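Local coordinates for peptidase M16 inactive domain family protein (Pseudomonas fluorescens, PDB 3GWB), which is of unproven activity, though its family, the metal-dependent M16 peptidases, suggests hydrolase function, and its recognised domain is of the inactive type, at residues Phe27-Leu38 with Ile199-Ala210; Ile75-Phe86 with Pro110-Val119. All coordinates share one frame; numbering follows the deposited sequence.

Contact 1. Residues Phe27-Leu38 with Ile199-Ala210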
loop_
_atom_site.group_PDB
_atom_site.type_symbol
_atom_site.label_atom_id
_atom_site.label_comp_id
_atom_site.label_asym_id
_atom_site.label_seq_id
_atom_site.Cartn_x
_atom_site.Cartn_y
_atom_site.Cartn_z
ATOM N N PHE A 27 7.456 -9.859 -26.329
ATOM C CA PHE A 27 8.767 -9.709 -25.717
ATOM C C PHE A 27 9.572 -8.518 -26.208
ATOM O O PHE A 27 9.567 -8.195 -27.401
ATOM C CB PHE A 27 9.558 -10.996 -25.971
ATOM C CG PHE A 27 11.030 -10.879 -25.705
ATOM C CD1 PHE A 27 11.510 -10.696 -24.409
ATOM C CD2 PHE A 27 11.942 -10.980 -26.753
ATOM C CE1 PHE A 27 12.882 -10.607 -24.168
ATOM C CE2 PHE A 27 13.311 -10.893 -26.519
ATOM C CZ PHE A 27 13.780 -10.713 -25.228
ATOM N N VAL A 28 10.256 -7.866 -25.271
ATOM C CA VAL A 28 11.127 -6.736 -25.586
ATOM C C VAL A 28 12.470 -7.010 -24.910
ATOM O O VAL A 28 12.536 -7.182 -23.685
ATOM C CB VAL A 28 10.565 -5.398 -25.045
ATOM C CG1 VAL A 28 11.601 -4.292 -25.209
ATOM C CG2 VAL A 28 9.285 -5.031 -25.780
ATOM N N GLU A 29 13.535 -7.074 -25.701
ATOM C CA GLU A 29 14.856 -7.309 -25.138
ATOM C C GLU A 29 15.359 -5.973 -24.589
ATOM O O GLU A 29 15.252 -4.944 -25.254
ATOM C CB GLU A 29 15.817 -7.834 -26.210
ATOM C CG GLU A 29 17.139 -8.351 -25.647
ATOM C CD GLU A 29 18.091 -8.866 -26.716
ATOM O OE1 GLU A 29 17.643 -9.633 -27.591
ATOM O OE2 GLU A 29 19.293 -8.520 -26.674
ATOM N N ALA A 30 15.877 -5.994 -23.366
ATOM C CA ALA A 30 16.407 -4.801 -22.699
ATOM C C ALA A 30 17.573 -5.303 -21.864
ATOM O O ALA A 30 17.374 -5.928 -20.830
ATOM C CB ALA A 30 15.350 -4.192 -21.811
ATOM N N ARG A 31 18.787 -5.021 -22.316
ATOM C CA ARG A 31 19.980 -5.512 -21.650
ATOM C C ARG A 31 20.650 -4.599 -20.632
ATOM O O ARG A 31 21.681 -4.970 -20.077
ATOM C CB ARG A 31 21.010 -5.889 -22.710
ATOM C CG ARG A 31 20.517 -6.887 -23.740
ATOM C CD ARG A 31 20.430 -8.276 -23.142
ATOM N NE ARG A 31 20.317 -9.295 -24.176
ATOM C CZ ARG A 31 20.586 -10.579 -23.981
ATOM N NH1 ARG A 31 20.986 -10.997 -22.787
ATOM N NH2 ARG A 31 20.458 -11.440 -24.979
ATOM N N GLU A 32 20.089 -3.421 -20.381
ATOM C CA GLU A 32 20.709 -2.491 -19.431
ATOM C C GLU A 32 20.918 -3.052 -18.024
ATOM O O GLU A 32 21.983 -2.877 -17.432
ATOM C CB GLU A 32 19.900 -1.193 -19.349
ATOM C CG GLU A 32 18.394 -1.377 -19.141
ATOM C CD GLU A 32 17.623 -1.614 -20.442
ATOM O OE1 GLU A 32 16.372 -1.651 -20.388
ATOM O OE2 GLU A 32 18.254 -1.759 -21.512
ATOM N N LEU A 33 19.902 -3.724 -17.493
ATOM C CA LEU A 33 19.964 -4.304 -16.148
ATOM C C LEU A 33 19.900 -5.825 -16.191
ATOM O O LEU A 33 19.203 -6.400 -17.030
ATOM C CB LEU A 33 18.799 -3.781 -15.304
ATOM C CG LEU A 33 18.763 -2.262 -15.140
ATOM C CD1 LEU A 33 17.387 -1.822 -14.647
ATOM C CD2 LEU A 33 19.865 -1.836 -14.181
ATOM N N PRO A 34 20.614 -6.497 -15.269
ATOM C CA PRO A 34 20.657 -7.961 -15.181
ATOM C C PRO A 34 19.406 -8.548 -14.529
ATOM O O PRO A 34 19.478 -9.281 -13.540
ATOM C CB PRO A 34 21.915 -8.205 -14.356
ATOM C CG PRO A 34 21.848 -7.077 -13.359
ATOM C CD PRO A 34 21.486 -5.887 -14.243
HETATM N N MSE A 35 18.253 -8.228 -15.092
HETATM C CA MSE A 35 16.993 -8.715 -14.553
HETATM C C MSE A 35 15.916 -8.657 -15.614
HETATM O O MSE A 35 16.141 -8.144 -16.705
HETATM C CB MSE A 35 16.580 -7.878 -13.336
HETATM C CG MSE A 35 16.762 -6.375 -13.494
HETATM SE SE MSE A 35 16.535 -5.451 -11.924
HETATM C CE MSE A 35 17.156 -6.660 -10.722
ATOM N N PHE A 36 14.743 -9.186 -15.301
ATOM C CA PHE A 36 13.659 -9.157 -16.266
ATOM C C PHE A 36 12.323 -9.246 -15.555
ATOM O O PHE A 36 12.252 -9.636 -14.381
ATOM C CB PHE A 36 13.804 -10.306 -17.277
ATOM C CG PHE A 36 13.504 -11.662 -16.703
ATOM C CD1 PHE A 36 12.207 -12.165 -16.718
ATOM C CD2 PHE A 36 14.512 -12.426 -16.134
ATOM C CE1 PHE A 36 11.919 -13.414 -16.166
ATOM C CE2 PHE A 36 14.238 -13.677 -15.575
ATOM C CZ PHE A 36 12.938 -14.173 -15.595
ATOM N N ASP A 37 11.275 -8.868 -16.277
ATOM C CA ASP A 37 9.921 -8.896 -15.757
ATOM C C ASP A 37 9.072 -9.814 -16.616
ATOM O O ASP A 37 9.075 -9.702 -17.843
ATOM C CB ASP A 37 9.307 -7.498 -15.777
ATOM C CG ASP A 37 9.926 -6.577 -14.747
ATOM O OD1 ASP A 37 9.444 -5.436 -14.602
ATOM O OD2 ASP A 37 10.894 -6.994 -14.083
ATOM N N LEU A 38 8.372 -10.732 -15.955
ATOM C CA LEU A 38 7.468 -11.667 -16.614
ATOM C C LEU A 38 6.080 -11.341 -16.078
ATOM O O LEU A 38 5.871 -11.278 -14.867
ATOM C CB LEU A 38 7.839 -13.113 -16.269
ATOM C CG LEU A 38 6.870 -14.226 -16.682
ATOM C CD1 LEU A 38 6.695 -14.231 -18.193
ATOM C CD2 LEU A 38 7.412 -15.576 -16.203
ATOM N N ILE A 199 1.309 -13.729 -22.332
ATOM C CA ILE A 199 2.610 -13.804 -21.670
ATOM C C ILE A 199 3.488 -12.650 -22.135
ATOM O O ILE A 199 3.883 -12.600 -23.294
ATOM C CB ILE A 199 3.309 -15.144 -21.999
ATOM C CG1 ILE A 199 2.468 -16.303 -21.467
ATOM C CG2 ILE A 199 4.702 -15.183 -21.396
ATOM C CD1 ILE A 199 2.926 -17.651 -21.977
ATOM N N ALA A 200 3.785 -11.722 -21.229
ATOM C CA ALA A 200 4.608 -10.563 -21.556
ATOM C C ALA A 200 5.946 -10.666 -20.838
ATOM O O ALA A 200 5.993 -10.948 -19.647
ATOM C CB ALA A 200 3.880 -9.281 -21.146
ATOM N N LEU A 201 7.028 -10.432 -21.570
ATOM C CA LEU A 201 8.382 -10.533 -21.024
ATOM C C LEU A 201 9.250 -9.356 -21.424
ATOM O O LEU A 201 9.300 -8.992 -22.592
ATOM C CB LEU A 201 9.058 -11.808 -21.542
ATOM C CG LEU A 201 8.943 -13.134 -20.799
ATOM C CD1 LEU A 201 9.500 -14.254 -21.682
ATOM C CD2 LEU A 201 9.722 -13.046 -19.477
ATOM N N VAL A 202 9.958 -8.776 -20.457
ATOM C CA VAL A 202 10.848 -7.662 -20.741
ATOM C C VAL A 202 12.110 -7.738 -19.890
ATOM O O VAL A 202 12.036 -7.858 -18.659
ATOM C CB VAL A 202 10.180 -6.300 -20.457
ATOM C CG1 VAL A 202 11.142 -5.192 -20.802
ATOM C CG2 VAL A 202 8.889 -6.152 -21.254
ATOM N N GLY A 203 13.272 -7.662 -20.531
ATOM C CA GLY A 203 14.497 -7.697 -19.755
ATOM C C GLY A 203 15.749 -8.236 -20.403
ATOM O O GLY A 203 15.860 -8.339 -21.624
ATOM N N ASP A 204 16.700 -8.590 -19.548
ATOM C CA ASP A 204 17.995 -9.102 -19.963
ATOM C C ASP A 204 17.910 -10.552 -20.427
ATOM O O ASP A 204 18.429 -11.461 -19.780
ATOM C CB ASP A 204 18.977 -8.957 -18.793
ATOM C CG ASP A 204 20.378 -9.394 -19.147
ATOM O OD1 ASP A 204 20.776 -9.207 -20.318
ATOM O OD2 ASP A 204 21.082 -9.907 -18.248
ATOM N N LEU A 205 17.259 -10.759 -21.566
ATOM C CA LEU A 205 17.089 -12.100 -22.117
ATOM C C LEU A 205 17.226 -12.044 -23.628
ATOM O O LEU A 205 16.936 -11.019 -24.243
ATOM C CB LEU A 205 15.691 -12.630 -21.791
ATOM C CG LEU A 205 15.197 -12.765 -20.346
ATOM C CD1 LEU A 205 13.668 -12.936 -20.339
ATOM C CD2 LEU A 205 15.885 -13.948 -19.685
ATOM N N SER A 206 17.668 -13.145 -24.223
ATOM C CA SER A 206 17.774 -13.217 -25.674
ATOM C C SER A 206 16.399 -13.708 -26.133
ATOM O O SER A 206 15.600 -14.164 -25.314
ATOM C CB SER A 206 18.848 -14.231 -26.086
ATOM O OG SER A 206 18.484 -15.551 -25.702
ATOM N N ARG A 207 16.111 -13.601 -27.427
ATOM C CA ARG A 207 14.829 -14.079 -27.948
ATOM C C ARG A 207 14.686 -15.578 -27.636
ATOM O O ARG A 207 13.601 -16.052 -27.295
ATOM C CB ARG A 207 14.762 -13.833 -29.463
ATOM C CG ARG A 207 13.717 -14.642 -30.230
ATOM C CD ARG A 207 12.284 -14.263 -29.882
ATOM N NE ARG A 207 11.313 -15.072 -30.630
ATOM C CZ ARG A 207 10.633 -14.655 -31.696
ATOM N NH1 ARG A 207 10.795 -13.427 -32.168
ATOM N NH2 ARG A 207 9.776 -15.471 -32.297
ATOM N N SER A 208 15.785 -16.319 -27.750
ATOM C CA SER A 208 15.770 -17.755 -27.477
ATOM C C SER A 208 15.473 -17.993 -26.000
ATOM O O SER A 208 14.705 -18.891 -25.652
ATOM C CB SER A 208 17.116 -18.382 -27.850
ATOM O OG SER A 208 17.413 -18.152 -29.220
ATOM N N ASP A 209 16.080 -17.186 -25.130
ATOM C CA ASP A 209 15.836 -17.302 -23.692
ATOM C C ASP A 209 14.344 -17.107 -23.447
ATOM O O ASP A 209 13.719 -17.843 -22.690
ATOM C CB ASP A 209 16.568 -16.207 -22.896
ATOM C CG ASP A 209 18.074 -16.409 -22.831
ATOM O OD1 ASP A 209 18.536 -17.572 -22.889
ATOM O OD2 ASP A 209 18.792 -15.388 -22.695
ATOM N N ALA A 210 13.788 -16.086 -24.087
ATOM C CA ALA A 210 12.379 -15.746 -23.940
ATOM C C ALA A 210 11.464 -16.848 -24.451
ATOM O O ALA A 210 10.421 -17.135 -23.851
ATOM C CB ALA A 210 12.091 -14.440 -24.667
HETATM O O HOH W 1 17.965 -12.169 -29.305
HETATM O O HOH W 2 21.485 -14.272 -23.447
#
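Asp37 and Val202 exchange two backbone bonds, Asp37 N to Val202 O (2.7 Å) and Val202 N to Asp37 O, and show how a central strand spends its polar groups in a mixed sheet: residues 199-203 are bonded on both edges, running parallel to Phe27-Glu29 and antiparallel to Met35-Leu38. Asp204 N adds a nearly straight bond to Met35 O (2.9 Å, 175°). On the parallel side Val28 N reaches Leu201 O (3.1 Å) and Val28 O receives Gly203 N. Gly203 O is gripped twice, by Ala30 N (2.9 Å) and Leu205 N from opposite faces of its plane, the latter closing an inverse gamma turn at Asp204. Arg31 bridges two carboxylates at its guanidinium edge: NH1 meets Asp204 OD1 at 3.1 Å and NE meets Glu29 OE2, each from above the carboxylate plane; Asp204 OD2 turns to Ser103. A water donates to Glu29 OE1 and accepts from Arg207 N. With CG anti to the backbone N (chi1 166°), the Phe27 ring lies under Ala210 CB, 3.8 Å from its centroid. A serine in place of Phe27 would probably leave a gap beneath Ala210 and strip strand 27-29 of its ring contact with helix 207-220. Leu205 O, in the loop beyond the strand, is buried with no hydrogen-bond partner, against the Phe27 ring edge (CZ, 3.3 Å) and the Glu29 chain, whereas the Glu29-Arg31-Asp204 network links the chain leaving both strands.

Contact 2. Residues Ile75-Phe86 with Pro110-Val119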
loop_
_atom_site.group_PDB
_atom_site.type_symbol
_atom_site.label_atom_id
_atom_site.label_comp_id
_atom_site.label_asym_id
_atom_site.label_seq_id
_atom_site.Cartn_x
_atom_site.Cartn_y
_atom_site.Cartn_z
ATOM N N ILE A 75 6.644 -20.730 0.072
ATOM C CA ILE A 75 6.669 -20.151 -1.267
ATOM C C ILE A 75 7.285 -18.748 -1.214
ATOM O O ILE A 75 8.141 -18.397 -2.029
ATOM C CB ILE A 75 5.240 -20.086 -1.842
ATOM C CG1 ILE A 75 4.704 -21.505 -2.035
ATOM C CG2 ILE A 75 5.228 -19.315 -3.169
ATOM C CD1 ILE A 75 3.215 -21.559 -2.354
ATOM N N ALA A 76 6.865 -17.955 -0.236
ATOM C CA ALA A 76 7.376 -16.599 -0.091
ATOM C C ALA A 76 8.895 -16.570 0.101
ATOM O O ALA A 76 9.594 -15.774 -0.529
ATOM C CB ALA A 76 6.693 -15.922 1.078
ATOM N N GLN A 77 9.404 -17.439 0.969
ATOM C CA GLN A 77 10.832 -17.477 1.226
ATOM C C GLN A 77 11.538 -17.984 -0.017
ATOM O O GLN A 77 12.658 -17.574 -0.322
ATOM C CB GLN A 77 11.137 -18.384 2.421
ATOM C CG GLN A 77 10.387 -17.993 3.680
ATOM C CD GLN A 77 11.107 -18.414 4.945
ATOM O OE1 GLN A 77 11.524 -19.568 5.084
ATOM N NE2 GLN A 77 11.253 -17.480 5.883
ATOM N N GLY A 78 10.864 -18.873 -0.738
ATOM C CA GLY A 78 11.431 -19.414 -1.953
ATOM C C GLY A 78 11.791 -18.327 -2.949
ATOM O O GLY A 78 12.889 -18.331 -3.503
ATOM N N PHE A 79 10.872 -17.395 -3.191
ATOM C CA PHE A 79 11.141 -16.318 -4.133
ATOM C C PHE A 79 12.198 -15.376 -3.549
ATOM O O PHE A 79 13.171 -15.021 -4.221
ATOM C CB PHE A 79 9.856 -15.533 -4.444
ATOM C CG PHE A 79 8.875 -16.273 -5.326
ATOM C CD1 PHE A 79 9.254 -16.726 -6.588
ATOM C CD2 PHE A 79 7.560 -16.483 -4.906
ATOM C CE1 PHE A 79 8.334 -17.381 -7.425
ATOM C CE2 PHE A 79 6.631 -17.136 -5.732
ATOM C CZ PHE A 79 7.020 -17.585 -6.993
ATOM N N GLU A 80 12.012 -14.986 -2.292
ATOM C CA GLU A 80 12.950 -14.077 -1.628
ATOM C C GLU A 80 14.394 -14.559 -1.654
ATOM O O GLU A 80 15.315 -13.772 -1.891
ATOM C CB GLU A 80 12.535 -13.850 -0.170
ATOM C CG GLU A 80 11.446 -12.815 0.034
ATOM C CD GLU A 80 11.013 -12.720 1.490
ATOM O OE1 GLU A 80 11.884 -12.489 2.361
ATOM O OE2 GLU A 80 9.801 -12.881 1.763
ATOM N N GLY A 81 14.597 -15.848 -1.404
ATOM C CA GLY A 81 15.944 -16.387 -1.390
ATOM C C GLY A 81 16.618 -16.351 -2.750
ATOM O O GLY A 81 17.834 -16.510 -2.856
ATOM N N LEU A 82 15.824 -16.133 -3.791
ATOM C CA LEU A 82 16.332 -16.087 -5.158
ATOM C C LEU A 82 16.423 -14.658 -5.689
ATOM O O LEU A 82 16.870 -14.426 -6.817
ATOM C CB LEU A 82 15.420 -16.920 -6.067
ATOM C CG LEU A 82 15.384 -18.419 -5.748
ATOM C CD1 LEU A 82 14.311 -19.115 -6.576
ATOM C CD2 LEU A 82 16.761 -19.022 -6.028
ATOM N N GLY A 83 15.989 -13.705 -4.873
ATOM C CA GLY A 83 16.033 -12.315 -5.277
ATOM C C GLY A 83 14.899 -11.949 -6.212
ATOM O O GLY A 83 14.975 -10.953 -6.931
ATOM N N ALA A 84 13.838 -12.748 -6.189
ATOM C CA ALA A 84 12.683 -12.522 -7.057
ATOM C C ALA A 84 11.440 -12.085 -6.292
ATOM O O ALA A 84 11.253 -12.452 -5.129
ATOM C CB ALA A 84 12.374 -13.796 -7.852
ATOM N N ASP A 85 10.584 -11.316 -6.957
ATOM C CA ASP A 85 9.347 -10.860 -6.339
ATOM C C ASP A 85 8.125 -11.355 -7.114
ATOM O O ASP A 85 8.093 -11.303 -8.337
ATOM C CB ASP A 85 9.315 -9.336 -6.251
ATOM C CG ASP A 85 8.039 -8.818 -5.603
ATOM O OD1 ASP A 85 7.151 -8.331 -6.339
ATOM O OD2 ASP A 85 7.917 -8.912 -4.357
ATOM N N PHE A 86 7.122 -11.829 -6.385
ATOM C CA PHE A 86 5.898 -12.337 -6.991
ATOM C C PHE A 86 4.823 -11.275 -6.854
ATOM O O PHE A 86 4.731 -10.606 -5.822
ATOM C CB PHE A 86 5.448 -13.629 -6.282
ATOM C CG PHE A 86 4.115 -14.157 -6.751
ATOM C CD1 PHE A 86 3.992 -14.796 -7.985
ATOM C CD2 PHE A 86 2.973 -13.989 -5.966
ATOM C CE1 PHE A 86 2.754 -15.265 -8.433
ATOM C CE2 PHE A 86 1.729 -14.452 -6.404
ATOM C CZ PHE A 86 1.620 -15.089 -7.641
ATOM N N PRO A 110 15.404 -21.562 -10.981
ATOM C CA PRO A 110 14.667 -22.021 -9.795
ATOM C C PRO A 110 13.434 -21.144 -9.546
ATOM O O PRO A 110 12.369 -21.640 -9.184
ATOM C CB PRO A 110 15.693 -21.872 -8.673
ATOM C CG PRO A 110 16.989 -22.094 -9.375
ATOM C CD PRO A 110 16.813 -21.297 -10.643
ATOM N N ALA A 111 13.588 -19.837 -9.745
ATOM C CA ALA A 111 12.493 -18.895 -9.540
ATOM C C ALA A 111 11.338 -19.134 -10.514
ATOM O O ALA A 111 10.174 -19.026 -10.137
ATOM C CB ALA A 111 13.000 -17.461 -9.676
ATOM N N LEU A 112 11.664 -19.460 -11.761
ATOM C CA LEU A 112 10.632 -19.707 -12.765
ATOM C C LEU A 112 9.908 -21.025 -12.529
ATOM O O LEU A 112 8.714 -21.140 -12.811
ATOM C CB LEU A 112 11.239 -19.675 -14.167
ATOM C CG LEU A 112 11.624 -18.268 -14.625
ATOM C CD1 LEU A 112 12.583 -18.367 -15.800
ATOM C CD2 LEU A 112 10.372 -17.478 -14.987
ATOM N N LYS A 113 10.627 -22.018 -12.020
ATOM C CA LYS A 113 10.011 -23.308 -11.723
ATOM C C LYS A 113 8.994 -23.127 -10.608
ATOM O O LYS A 113 7.910 -23.712 -10.646
ATOM C CB LYS A 113 11.058 -24.330 -11.286
ATOM C CG LYS A 113 11.948 -24.813 -12.409
ATOM C CD LYS A 113 12.873 -25.933 -11.939
ATOM C CE LYS A 113 12.086 -27.158 -11.495
ATOM N NZ LYS A 113 12.987 -28.288 -11.101
ATOM N N LEU A 114 9.341 -22.312 -9.616
ATOM C CA LEU A 114 8.435 -22.055 -8.505
ATOM C C LEU A 114 7.237 -21.243 -8.995
ATOM O O LEU A 114 6.093 -21.516 -8.626
ATOM C CB LEU A 114 9.163 -21.296 -7.386
ATOM C CG LEU A 114 8.327 -20.823 -6.190
ATOM C CD1 LEU A 114 7.575 -22.003 -5.568
ATOM C CD2 LEU A 114 9.247 -20.163 -5.166
ATOM N N PHE A 115 7.508 -20.244 -9.829
ATOM C CA PHE A 115 6.459 -19.392 -10.382
ATOM C C PHE A 115 5.458 -20.208 -11.207
ATOM O O PHE A 115 4.248 -20.038 -11.074
ATOM C CB PHE A 115 7.075 -18.306 -11.263
ATOM C CG PHE A 115 6.067 -17.352 -11.851
ATOM C CD1 PHE A 115 5.445 -16.400 -11.055
ATOM C CD2 PHE A 115 5.728 -17.423 -13.200
ATOM C CE1 PHE A 115 4.507 -15.515 -11.592
ATOM C CE2 PHE A 115 4.788 -16.544 -13.750
ATOM C CZ PHE A 115 4.172 -15.596 -12.944
ATOM N N ALA A 116 5.970 -21.086 -12.066
ATOM C CA ALA A 116 5.105 -21.917 -12.899
ATOM C C ALA A 116 4.208 -22.786 -12.017
ATOM O O ALA A 116 3.014 -22.937 -12.282
ATOM C CB ALA A 116 5.950 -22.801 -13.821
ATOM N N GLU A 117 4.792 -23.358 -10.968
ATOM C CA GLU A 117 4.049 -24.204 -10.046
ATOM C C GLU A 117 2.951 -23.402 -9.346
ATOM O O GLU A 117 1.814 -23.852 -9.244
ATOM C CB GLU A 117 4.999 -24.802 -9.003
ATOM C CG GLU A 117 4.339 -25.783 -8.043
ATOM C CD GLU A 117 4.426 -27.230 -8.506
ATOM O OE1 GLU A 117 5.558 -27.748 -8.644
ATOM O OE2 GLU A 117 3.368 -27.857 -8.721
ATOM N N VAL A 118 3.295 -22.214 -8.867
ATOM C CA VAL A 118 2.334 -21.358 -8.173
ATOM C C VAL A 118 1.123 -20.986 -9.043
ATOM O O VAL A 118 -0.032 -21.124 -8.624
ATOM C CB VAL A 118 3.028 -20.060 -7.654
ATOM C CG1 VAL A 118 1.992 -18.998 -7.296
ATOM C CG2 VAL A 118 3.874 -20.385 -6.422
ATOM N N VAL A 119 1.377 -20.533 -10.264
ATOM C CA VAL A 119 0.280 -20.135 -11.129
ATOM C C VAL A 119 -0.420 -21.300 -11.823
ATOM O O VAL A 119 -1.627 -21.257 -12.021
ATOM C CB VAL A 119 0.763 -19.116 -12.189
ATOM C CG1 VAL A 119 -0.415 -18.593 -13.002
ATOM C CG2 VAL A 119 1.489 -17.964 -11.498
#
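Phe79 O is held by two backbone donors, Leu82 N at 2.9 Å and Ala84 N at 3.1 Å, arriving from opposite faces of its plane. The second belongs to a Schellman motif, in which Gly83 takes a positive phi and the chain turns from helix 72-80 into strand 85-90. No hydrogen bond crosses the contact, which rests on apolar packing with a single knob-into-hole element. The Phe79 side chain is the knob, seated among Ala111, Leu114, Phe115 and Val118. Leu114, its CG anti to the backbone N (chi1 174°), sets CD2 over the middle of the Phe79 ring, 3.6 Å from the centroid, in a CH-pi contact. Gly78 lies beside the same methyl, where a beta carbon would clash with Leu114 CD2. Toward the turn, Leu82 CD1 presses against Pro110 CB and Ala111 N (3.3 Å from the latter). At the other end Ile75 CG2 touches Val118 CG2 at 3.7 Å, and Val118 CG1 meets Phe86 CZ. The rings of Phe86 and Phe115 meet rim to rim, their CE1 atoms 3.6 Å apart and their planes at 57°, neither lying over the other's face. The short helical segments run roughly antiparallel, their axes 150° apart in direction and 9.9 Å apart at closest approach. Helix 105-120 lies over the sheet, meeting strand 95-102 through Phe115 on Leu99 and strand 35-42 through Phe115 on Leu40, with helix 72-80 and helix 207-220 (Leu112 on Ile213) as neighbours.

How the contacts relate
Reading from the N terminus, the chain first lays down residues 27-38, whose partner 199-210 follows after 160 intervening residues, so contact 1 closes a long loop. Within that span contact 2 closes a much shorter one, with 23 residues between 75-86 and 110-119. The two therefore nest and do not cross. Contact 1 inserts the late strand 197-203 between two early ones; contact 2 packs helix 72-80 and the sheet's edge strand 85-90 against helix 105-120. Their centres lie about 17 Å apart, yet they join directly: Leu38 CD2 stands 3.7 Å from Phe115 CE2, so helix 105-120 lies against the same sheet. Both also reach the second subunit.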